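Serine protease pet (Escherichia coli, PDB 4OM9) is a secreted autotransporter enterotoxin of enteroaggregative strains, a serine protease that probably cleaves the host cytoskeletal protein alpha-fodrin. Local coordinates at residues 747-753 with 788-794. Residue numbers count along the deposited sequence, not the author numbering.
Sequences ASVTGDI and TSYQGSI
Residues 747-753 and 788-794 are equivalent parts of two successive coils in the right-handed parallel beta-helix of the autotransporter passenger domain. Strands 747-750 and 788-791 run parallel (3° between directions, axes 4.6 Å apart), in the register Ala747-Thr788 to Thr750-Gln791. Backbone hydrogen bonds alternate in direction between the strands: Ser789 N to Ala747 O 3.0 Å, Val749 N to Ser789 O 2.8 Å, Gln791 N to Val749 O 2.8 Å, Gly751 N to Gln791 O 2.8 Å. Both segments then turn a corner, at Gly751, whose phi of 114° would jam a CB against the preceding carbonyl oxygen and so calls for glycine, and at Gly792 after a cis peptide, and pair again through Ile753 N to Ser793 O (2.9 Å). Ile753, Tyr790 and Val749 bury the most surface, all on the face that also carries Ala747 and Thr788. Tyr790 (chi1 t, chi2 81°) packs its ring against the bend on this face, between Val749 and Ile753: CD1 meets Val749 CG1 at 3.8 Å, CZ meets Ile753 CG2 at 3.7 Å, and Phe763 stacks on the ring. Its OH accepts a hydrogen bond from Ser793 N (3.2 Å) and lies 3.2 Å from Gly751 O, at the ring edge. Ile753 (chi1 t, chi2 t) also sets CG2 3.5 Å from Ile794 CG1. On the opposite face, Ser748 OG (chi1 t) donates to Ser789 OG (chi1 p) at 3.2 Å. Main-chain hydrogen bonds thus fix the coil-to-coil register, while apolar side chains fill the interior and the buried tyrosine hydroxyl meets polar backbone at the corner.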
loop_
_atom_site.group_PDB
_atom_site.type_symbol
_atom_site.label_atom_id
_atom_site.label_comp_id
_atom_site.label_asym_id
_atom_site.label_seq_id
_atom_site.Cartn_x
_atom_site.Cartn_y
_atom_site.Cartn_z
ATOM N N ALA A 747 -13.331 -17.609 26.308
ATOM C CA ALA A 747 -13.869 -18.115 25.062
ATOM C C ALA A 747 -14.790 -19.301 25.330
ATOM O O ALA A 747 -14.404 -20.243 26.012
ATOM C CB ALA A 747 -12.744 -18.524 24.135
ATOM N N SER A 748 -16.000 -19.255 24.787
ATOM C CA SER A 748 -16.926 -20.374 24.891
ATOM C C SER A 748 -17.166 -20.988 23.513
ATOM O O SER A 748 -17.823 -20.391 22.673
ATOM C CB SER A 748 -18.243 -19.923 25.516
ATOM O OG SER A 748 -19.181 -20.981 25.521
ATOM N N VAL A 749 -16.630 -22.183 23.293
ATOM C CA VAL A 749 -16.559 -22.776 21.962
ATOM C C VAL A 749 -17.457 -23.996 21.807
ATOM O O VAL A 749 -17.269 -25.007 22.484
ATOM C CB VAL A 749 -15.118 -23.198 21.631
ATOM C CG1 VAL A 749 -15.029 -23.756 20.219
ATOM C CG2 VAL A 749 -14.178 -22.031 21.819
ATOM N N THR A 750 -18.423 -23.906 20.898
ATOM C CA THR A 750 -19.337 -25.016 20.648
ATOM C C THR A 750 -19.059 -25.601 19.263
ATOM O O THR A 750 -18.656 -24.883 18.351
ATOM C CB THR A 750 -20.824 -24.561 20.767
ATOM O OG1 THR A 750 -21.064 -24.036 22.078
ATOM C CG2 THR A 750 -21.790 -25.715 20.521
ATOM N N GLY A 751 -19.253 -26.907 19.114
ATOM C CA GLY A 751 -19.100 -27.560 17.826
ATOM C C GLY A 751 -17.937 -28.525 17.831
ATOM O O GLY A 751 -16.850 -28.187 18.304
ATOM N N ASP A 752 -18.164 -29.723 17.298
ATOM C CA ASP A 752 -17.186 -30.807 17.386
ATOM C C ASP A 752 -15.880 -30.432 16.703
ATOM O O ASP A 752 -15.845 -29.546 15.857
ATOM C CB ASP A 752 -17.746 -32.091 16.769
ATOM C CG ASP A 752 -19.054 -32.527 17.408
ATOM O OD1 ASP A 752 -19.239 -32.295 18.617
ATOM O OD2 ASP A 752 -19.903 -33.099 16.697
ATOM N N ILE A 753 -14.796 -31.086 17.089
ATOM C CA ILE A 753 -13.540 -30.879 16.391
ATOM C C ILE A 753 -12.903 -32.217 16.044
ATOM O O ILE A 753 -12.682 -33.068 16.906
ATOM C CB ILE A 753 -12.555 -30.010 17.203
ATOM C CG1 ILE A 753 -11.132 -30.184 16.676
ATOM C CG2 ILE A 753 -12.603 -30.359 18.660
ATOM C CD1 ILE A 753 -10.136 -29.245 17.315
ATOM N N THR A 788 -12.228 -20.676 29.921
ATOM C CA THR A 788 -12.495 -21.288 28.625
ATOM C C THR A 788 -13.380 -22.513 28.725
ATOM O O THR A 788 -13.076 -23.457 29.454
ATOM C CB THR A 788 -11.181 -21.693 27.905
ATOM O OG1 THR A 788 -10.370 -20.529 27.685
ATOM C CG2 THR A 788 -11.484 -22.352 26.562
ATOM N N SER A 789 -14.484 -22.500 27.991
ATOM C CA SER A 789 -15.304 -23.696 27.892
ATOM C C SER A 789 -15.396 -24.115 26.434
ATOM O O SER A 789 -15.372 -23.274 25.533
ATOM C CB SER A 789 -16.698 -23.472 28.480
ATOM O OG SER A 789 -17.520 -22.759 27.572
ATOM N N TYR A 790 -15.468 -25.424 26.226
ATOM C CA TYR A 790 -15.650 -26.023 24.922
ATOM C C TYR A 790 -16.714 -27.100 25.008
ATOM O O TYR A 790 -16.942 -27.654 26.091
ATOM C CB TYR A 790 -14.332 -26.607 24.399
ATOM C CG TYR A 790 -14.551 -27.565 23.258
ATOM C CD1 TYR A 790 -14.756 -27.099 21.966
ATOM C CD2 TYR A 790 -14.612 -28.934 23.483
ATOM C CE1 TYR A 790 -14.991 -27.975 20.929
ATOM C CE2 TYR A 790 -14.844 -29.811 22.457
ATOM C CZ TYR A 790 -15.035 -29.333 21.187
ATOM O OH TYR A 790 -15.269 -30.225 20.173
ATOM N N GLN A 791 -17.373 -27.399 23.885
ATOM C CA GLN A 791 -18.210 -28.610 23.794
ATOM C C GLN A 791 -18.510 -29.012 22.350
ATOM O O GLN A 791 -18.914 -28.190 21.551
ATOM C CB GLN A 791 -19.529 -28.444 24.580
ATOM C CG GLN A 791 -20.422 -27.332 24.078
ATOM C CD GLN A 791 -21.887 -27.637 24.396
ATOM O OE1 GLN A 791 -22.496 -28.513 23.771
ATOM N NE2 GLN A 791 -22.447 -26.936 25.376
ATOM N N GLY A 792 -18.322 -30.289 22.030
ATOM C CA GLY A 792 -17.870 -31.261 23.005
ATOM C C GLY A 792 -17.610 -32.639 22.442
ATOM O O GLY A 792 -18.055 -33.618 23.017
ATOM N N SER A 793 -16.890 -32.721 21.327
ATOM C CA SER A 793 -16.503 -34.016 20.773
ATOM C C SER A 793 -15.218 -33.913 19.955
ATOM O O SER A 793 -15.187 -33.242 18.928
ATOM C CB SER A 793 -17.630 -34.585 19.914
ATOM O OG SER A 793 -17.157 -35.625 19.081
ATOM N N ILE A 794 -14.164 -34.589 20.406
ATOM C CA ILE A 794 -12.861 -34.496 19.745
ATOM C C ILE A 794 -12.350 -35.829 19.199
ATOM O O ILE A 794 -11.859 -36.676 19.950
ATOM C CB ILE A 794 -11.784 -33.943 20.696
ATOM C CG1 ILE A 794 -12.224 -32.621 21.301
ATOM C CG2 ILE A 794 -10.456 -33.779 19.969
ATOM C CD1 ILE A 794 -11.279 -32.113 22.352
#